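PDB 3F2K: histone-lysine N-methyltransferase SETMAR from Homo sapiens, which methylates histone H3 and, through its mariner transposase domain, the part in this structure, binds DNA and retains some nuclease activity, with a role in double-strand break repair. Local coordinates for residues E28-R33 with E150-P155; N12-V17 with P159-T164. All coordinates share one frame; numbering follows the deposited sequence.

Contact 1 of 2, residues E28-R33 with E150-P155; sequences EPFLDR and EVLPHP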
loop_
_atom_site.group_PDB
_atom_site.type_symbol
_atom_site.label_atom_id
_atom_site.label_comp_id
_atom_site.label_asym_id
_atom_site.label_seq_id
_atom_site.Cartn_x
_atom_site.Cartn_y
_atom_site.Cartn_z
ATOM N N GLU A 28 -3.577 -22.034 1.743
ATOM C CA GLU A 28 -3.998 -21.476 2.995
ATOM C C GLU A 28 -4.309 -19.991 2.787
ATOM O O GLU A 28 -3.403 -19.166 2.869
ATOM C CB GLU A 28 -2.876 -21.580 4.035
ATOM C CG GLU A 28 -2.143 -22.914 4.092
ATOM C CD GLU A 28 -1.015 -22.903 5.103
ATOM O OE1 GLU A 28 0.089 -22.371 4.785
ATOM O OE2 GLU A 28 -1.245 -23.451 6.215
ATOM N N PRO A 29 -5.576 -19.655 2.502
ATOM C CA PRO A 29 -5.966 -18.277 2.174
ATOM C C PRO A 29 -5.505 -17.325 3.267
ATOM O O PRO A 29 -5.695 -17.596 4.488
ATOM C CB PRO A 29 -7.497 -18.336 2.078
ATOM C CG PRO A 29 -7.778 -19.789 1.803
ATOM C CD PRO A 29 -6.726 -20.586 2.460
ATOM N N PHE A 30 -4.871 -16.244 2.812
ATOM C CA PHE A 30 -4.328 -15.225 3.703
ATOM C C PHE A 30 -4.674 -13.762 3.336
ATOM O O PHE A 30 -4.252 -12.844 4.047
ATOM C CB PHE A 30 -2.800 -15.354 3.727
ATOM C CG PHE A 30 -2.161 -15.086 2.412
ATOM C CD1 PHE A 30 -1.794 -13.760 2.044
ATOM C CD2 PHE A 30 -1.864 -16.146 1.541
ATOM C CE1 PHE A 30 -1.169 -13.499 0.769
ATOM C CE2 PHE A 30 -1.226 -15.916 0.334
ATOM C CZ PHE A 30 -0.884 -14.585 -0.071
ATOM N N LEU A 31 -5.449 -13.546 2.270
ATOM C CA LEU A 31 -5.784 -12.151 1.871
ATOM C C LEU A 31 -6.337 -11.288 2.987
ATOM O O LEU A 31 -6.021 -10.097 3.050
ATOM C CB LEU A 31 -6.689 -12.058 0.600
ATOM C CG LEU A 31 -6.079 -12.709 -0.664
ATOM C CD1 LEU A 31 -6.916 -12.426 -1.884
ATOM C CD2 LEU A 31 -4.630 -12.314 -1.024
ATOM N N ASP A 32 -7.189 -11.894 3.832
ATOM C CA ASP A 32 -7.829 -11.242 4.974
ATOM C C ASP A 32 -6.839 -10.707 6.025
ATOM O O ASP A 32 -7.207 -9.803 6.808
ATOM C CB ASP A 32 -8.885 -12.196 5.628
ATOM C CG ASP A 32 -8.251 -13.369 6.459
ATOM O OD1 ASP A 32 -7.415 -14.158 5.978
ATOM O OD2 ASP A 32 -8.637 -13.529 7.643
ATOM N N ARG A 33 -5.620 -11.250 6.033
ATOM C CA ARG A 33 -4.601 -10.835 7.015
ATOM C C ARG A 33 -3.682 -9.760 6.423
ATOM O O ARG A 33 -2.905 -9.140 7.147
ATOM C CB ARG A 33 -3.776 -12.045 7.501
ATOM C CG ARG A 33 -4.651 -13.220 8.100
ATOM C CD ARG A 33 -3.841 -14.567 8.093
ATOM N NE ARG A 33 -2.558 -14.393 8.740
ATOM C CZ ARG A 33 -1.560 -15.213 8.604
ATOM N NH1 ARG A 33 -1.698 -16.298 7.848
ATOM N NH2 ARG A 33 -0.406 -14.975 9.240
ATOM N N GLU A 150 4.552 -10.656 9.473
ATOM C CA GLU A 150 5.238 -11.241 8.362
ATOM C C GLU A 150 5.302 -10.196 7.213
ATOM O O GLU A 150 4.421 -9.340 7.100
ATOM C CB GLU A 150 4.464 -12.485 7.903
ATOM C CG GLU A 150 5.114 -13.133 6.734
ATOM C CD GLU A 150 4.238 -14.249 6.080
ATOM O OE1 GLU A 150 3.222 -14.675 6.680
ATOM O OE2 GLU A 150 4.644 -14.623 4.936
ATOM N N VAL A 151 6.360 -10.258 6.397
ATOM C CA VAL A 151 6.382 -9.416 5.184
ATOM C C VAL A 151 6.202 -10.306 3.957
ATOM O O VAL A 151 6.894 -11.322 3.791
ATOM C CB VAL A 151 7.666 -8.568 5.075
ATOM C CG1 VAL A 151 7.651 -7.702 3.748
ATOM C CG2 VAL A 151 7.730 -7.554 6.286
ATOM N N LEU A 152 5.262 -9.901 3.094
ATOM C CA LEU A 152 4.966 -10.652 1.888
ATOM C C LEU A 152 6.063 -10.373 0.825
ATOM O O LEU A 152 6.578 -9.212 0.720
ATOM C CB LEU A 152 3.546 -10.313 1.421
ATOM C CG LEU A 152 2.748 -11.274 0.572
ATOM C CD1 LEU A 152 2.484 -12.614 1.333
ATOM C CD2 LEU A 152 1.466 -10.565 0.064
ATOM N N PRO A 153 6.539 -11.441 0.157
ATOM C CA PRO A 153 7.451 -11.277 -0.938
ATOM C C PRO A 153 6.812 -10.266 -1.938
ATOM O O PRO A 153 5.625 -10.356 -2.212
ATOM C CB PRO A 153 7.480 -12.719 -1.589
ATOM C CG PRO A 153 7.161 -13.618 -0.410
ATOM C CD PRO A 153 6.174 -12.868 0.379
ATOM N N HIS A 154 7.597 -9.341 -2.445
ATOM C CA HIS A 154 7.099 -8.388 -3.476
ATOM C C HIS A 154 8.201 -8.142 -4.502
ATOM O O HIS A 154 9.331 -7.848 -4.117
ATOM C CB HIS A 154 6.747 -7.031 -2.859
ATOM C CG HIS A 154 6.028 -6.138 -3.832
ATOM N ND1 HIS A 154 6.644 -5.089 -4.482
ATOM C CD2 HIS A 154 4.784 -6.222 -4.345
ATOM C CE1 HIS A 154 5.772 -4.512 -5.301
ATOM N NE2 HIS A 154 4.641 -5.182 -5.241
ATOM N N PRO A 155 7.904 -8.357 -5.806
ATOM C CA PRO A 155 8.972 -8.178 -6.797
ATOM C C PRO A 155 9.209 -6.726 -7.175
ATOM O O PRO A 155 8.262 -5.921 -7.189
ATOM C CB PRO A 155 8.446 -8.953 -8.038
ATOM C CG PRO A 155 6.908 -8.918 -7.933
ATOM C CD PRO A 155 6.641 -8.855 -6.385
#
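Phe30 O accepts a hydrogen bond of 2.9 Å from Arg33 N. This bond closes the short 3-10 turn at 31-33, and both of its residues face segment 150-155. The apolar half of the contact is Phe30 on Leu152. Phe30 CE1 lies 3.8 Å from Leu152 CD1 and 4.0 Å from Leu152 CD2, so one ring corner meets both methyls of the leucine fork. The fork comes at the ring aslant, neither flat over its face nor in line with its edge. With chi1 at 64°, the Phe30 ring sits between its own backbone N and carbonyl carbon, and Glu28 O lies in the ring plane at its edge. Trp214 of helix 202-219 and Ile126 also pack on Phe30.

This is the edge of an RNase H-like sheet. Residues 28-33 join helix 8-27 to the central strand 34-43, and 150-151 is an outermost strand beside 126-128, with backbone bonds from Glu150 and Leu152 to Leu127.

The polar half is looser. Arg33 NH2 is 4.5 Å from Glu150 OE1, and the oxygen lies well out of the guanidinium plane. The charges probably attract, but no N-H of Arg33 points at that oxygen. Each has a stronger partner elsewhere: Arg33 NE bonds Gly124 O, and Glu150 OE2 makes a salt bridge with Arg24 NH1, from a residue that also makes a cation-pi contact with Phe30.

Contact 2 of 2, residues N12-V17 with P159-T164; sequences NRRFEV and PDLLPT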
loop_
_atom_site.group_PDB
_atom_site.type_symbol
_atom_site.label_atom_id
_atom_site.label_comp_id
_atom_site.label_asym_id
_atom_site.label_seq_id
_atom_site.Cartn_x
_atom_site.Cartn_y
_atom_site.Cartn_z
ATOM N N ASN A 12 11.294 -12.693 -14.425
ATOM C CA ASN A 12 11.418 -13.955 -13.657
ATOM C C ASN A 12 11.009 -13.814 -12.193
ATOM O O ASN A 12 10.247 -14.627 -11.699
ATOM C CB ASN A 12 12.837 -14.525 -13.783
ATOM C CG ASN A 12 13.124 -15.013 -15.198
ATOM O OD1 ASN A 12 12.219 -15.064 -16.040
ATOM N ND2 ASN A 12 14.388 -15.321 -15.475
ATOM N N ARG A 13 11.523 -12.783 -11.518
ATOM C CA ARG A 13 11.111 -12.513 -10.142
ATOM C C ARG A 13 9.600 -12.285 -9.993
ATOM O O ARG A 13 8.980 -12.785 -9.054
ATOM C CB ARG A 13 11.835 -11.263 -9.637
ATOM C CG ARG A 13 11.603 -11.016 -8.144
ATOM C CD ARG A 13 12.241 -12.105 -7.266
ATOM N NE ARG A 13 12.039 -11.765 -5.845
ATOM C CZ ARG A 13 11.613 -12.623 -4.934
ATOM N NH1 ARG A 13 11.410 -13.878 -5.275
ATOM N NH2 ARG A 13 11.428 -12.228 -3.671
ATOM N N ARG A 14 9.014 -11.490 -10.895
ATOM C CA ARG A 14 7.554 -11.255 -10.913
ATOM C C ARG A 14 6.807 -12.555 -11.095
ATOM O O ARG A 14 5.823 -12.804 -10.354
ATOM C CB ARG A 14 7.101 -10.257 -12.014
ATOM C CG ARG A 14 7.651 -8.836 -11.777
ATOM C CD ARG A 14 7.466 -7.923 -13.013
ATOM N NE ARG A 14 6.120 -8.040 -13.587
ATOM C CZ ARG A 14 5.044 -7.330 -13.235
ATOM N NH1 ARG A 14 5.069 -6.486 -12.166
ATOM N NH2 ARG A 14 3.901 -7.554 -13.899
ATOM N N PHE A 15 7.295 -13.393 -12.001
ATOM C CA PHE A 15 6.584 -14.641 -12.293
ATOM C C PHE A 15 6.680 -15.542 -11.059
ATOM O O PHE A 15 5.677 -16.089 -10.653
ATOM C CB PHE A 15 7.182 -15.335 -13.510
ATOM C CG PHE A 15 6.514 -16.644 -13.878
ATOM C CD1 PHE A 15 5.680 -16.697 -14.988
ATOM C CD2 PHE A 15 6.736 -17.810 -13.131
ATOM C CE1 PHE A 15 5.021 -17.892 -15.361
ATOM C CE2 PHE A 15 6.093 -19.031 -13.468
ATOM C CZ PHE A 15 5.263 -19.088 -14.617
ATOM N N GLU A 16 7.881 -15.657 -10.479
ATOM C CA GLU A 16 8.155 -16.536 -9.346
ATOM C C GLU A 16 7.257 -16.138 -8.172
ATOM O O GLU A 16 6.502 -16.977 -7.624
ATOM C CB GLU A 16 9.674 -16.458 -9.012
ATOM C CG GLU A 16 10.284 -17.419 -7.896
ATOM C CD GLU A 16 11.827 -17.109 -7.532
ATOM O OE1 GLU A 16 12.336 -15.945 -7.637
ATOM O OE2 GLU A 16 12.556 -18.057 -7.088
ATOM N N VAL A 17 7.302 -14.865 -7.821
ATOM C CA VAL A 17 6.473 -14.367 -6.669
ATOM C C VAL A 17 4.996 -14.516 -6.915
ATOM O O VAL A 17 4.281 -14.986 -6.039
ATOM C CB VAL A 17 6.766 -12.888 -6.348
ATOM C CG1 VAL A 17 5.831 -12.425 -5.296
ATOM C CG2 VAL A 17 8.195 -12.706 -5.849
ATOM N N PRO A 159 4.356 -1.936 -9.422
ATOM C CA PRO A 159 3.244 -1.167 -8.825
ATOM C C PRO A 159 1.905 -1.788 -9.242
ATOM O O PRO A 159 0.913 -1.613 -8.580
ATOM C CB PRO A 159 3.433 0.257 -9.427
ATOM C CG PRO A 159 4.132 0.012 -10.784
ATOM C CD PRO A 159 5.081 -1.148 -10.445
ATOM N N ASP A 160 1.919 -2.614 -10.299
ATOM C CA ASP A 160 0.685 -3.263 -10.764
ATOM C C ASP A 160 0.309 -4.444 -9.843
ATOM O O ASP A 160 -0.724 -5.130 -10.068
ATOM C CB ASP A 160 0.852 -3.790 -12.231
ATOM C CG ASP A 160 2.086 -4.667 -12.429
ATOM O OD1 ASP A 160 3.027 -4.598 -11.599
ATOM O OD2 ASP A 160 2.139 -5.429 -13.466
ATOM N N LEU A 161 1.229 -4.769 -8.918
ATOM C CA LEU A 161 0.996 -5.846 -7.928
ATOM C C LEU A 161 0.904 -5.258 -6.493
ATOM O O LEU A 161 0.822 -6.004 -5.522
ATOM C CB LEU A 161 2.073 -6.919 -7.991
ATOM C CG LEU A 161 2.157 -7.647 -9.361
ATOM C CD1 LEU A 161 3.310 -8.715 -9.261
ATOM C CD2 LEU A 161 0.832 -8.260 -9.846
ATOM N N LEU A 162 0.851 -3.934 -6.396
ATOM C CA LEU A 162 0.906 -3.236 -5.098
ATOM C C LEU A 162 -0.480 -2.590 -4.975
ATOM O O LEU A 162 -0.742 -1.631 -5.650
ATOM C CB LEU A 162 2.032 -2.159 -5.168
ATOM C CG LEU A 162 2.440 -1.449 -3.897
ATOM C CD1 LEU A 162 2.993 -2.432 -2.811
ATOM C CD2 LEU A 162 3.471 -0.333 -4.252
ATOM N N PRO A 163 -1.384 -3.134 -4.170
ATOM C CA PRO A 163 -2.750 -2.594 -4.212
ATOM C C PRO A 163 -2.958 -1.104 -3.895
ATOM O O PRO A 163 -3.919 -0.515 -4.406
ATOM C CB PRO A 163 -3.561 -3.504 -3.247
ATOM C CG PRO A 163 -2.712 -4.824 -3.201
ATOM C CD PRO A 163 -1.249 -4.307 -3.254
ATOM N N THR A 164 -2.113 -0.490 -3.053
ATOM C CA THR A 164 -2.332 0.896 -2.782
ATOM C C THR A 164 -2.162 1.664 -4.089
ATOM O O THR A 164 -2.872 2.628 -4.352
ATOM C CB THR A 164 -1.371 1.437 -1.731
ATOM O OG1 THR A 164 -1.489 0.595 -0.572
ATOM C CG2 THR A 164 -1.698 2.908 -1.375
#
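Arg14 and Asp160 meet in a salt bridge between helix 8-27 and the 3-10 turn at 159-161. Arg14 CB leaves the helix toward that turn. CG stands beside the backbone N, anti to the carbonyl carbon, and the chain runs on extended to CD. It then bends at chi3, which turns the flat head toward the carboxylate. The side chain also packs on Cys217 and Tyr224.

Arg14 CZ lies 3.5 Å from Asp160 OD2, and the two terminal nitrogens reach past it, end-on. Arg14 NH1 donates to Asp160 OD1 at 2.8 Å, nearly straight at 164°. Arg14 NH2 donates to Asp160 OD2, also at 2.8 Å but more bent, at 151°. Both oxygens use their syn lone pairs. The guanidinium and carboxylate planes are only 12° apart, as expected of a paired, two-pronged bridge. Leu161 CD1 lies over one face of the guanidinium, 4.1 Å from Arg14 NH1.

Three more bonds run from Arg14 NE to Gly222 O, from NH1 to Ser158 OG and from NH2 to Ser223 O. The head is therefore held by five hydrogen bonds, which fix its rotation in a buried place. Replacing Arg14 with a leucine would probably leave the Asp160 carboxylate without its charge mate and the carbonyls of Gly222 and Ser223 without this donor.

Leu162 follows at the N-cap position of helix 163-176 and touches the magnesium ligands Asp38 and Asp130. The bridge ties helix 8-27 to the turn leading into the active site of an RNase H-like, mariner-type nuclease domain, and Arg14's other bonds bring in the C-terminal tail.

Both contacts pair the region of helix 8-27 with the chain running from strand 150-151 to helix 163-176. Contact 2 uses the helix itself. Contact 1 uses the loop that follows it. Their centres are about 12 Å apart, and they touch where Pro155 packs on Arg14 and Val17. Contact 1 is partly buried at the sheet edge. It relies on apolar packing, with charges that only lie near each other. Contact 2 is buried, and its chemistry is that of a charged pair. It is also the one whose segment leads directly to the magnesium site, although the side chain of Asp160 is about 12 Å from the magnesium ion.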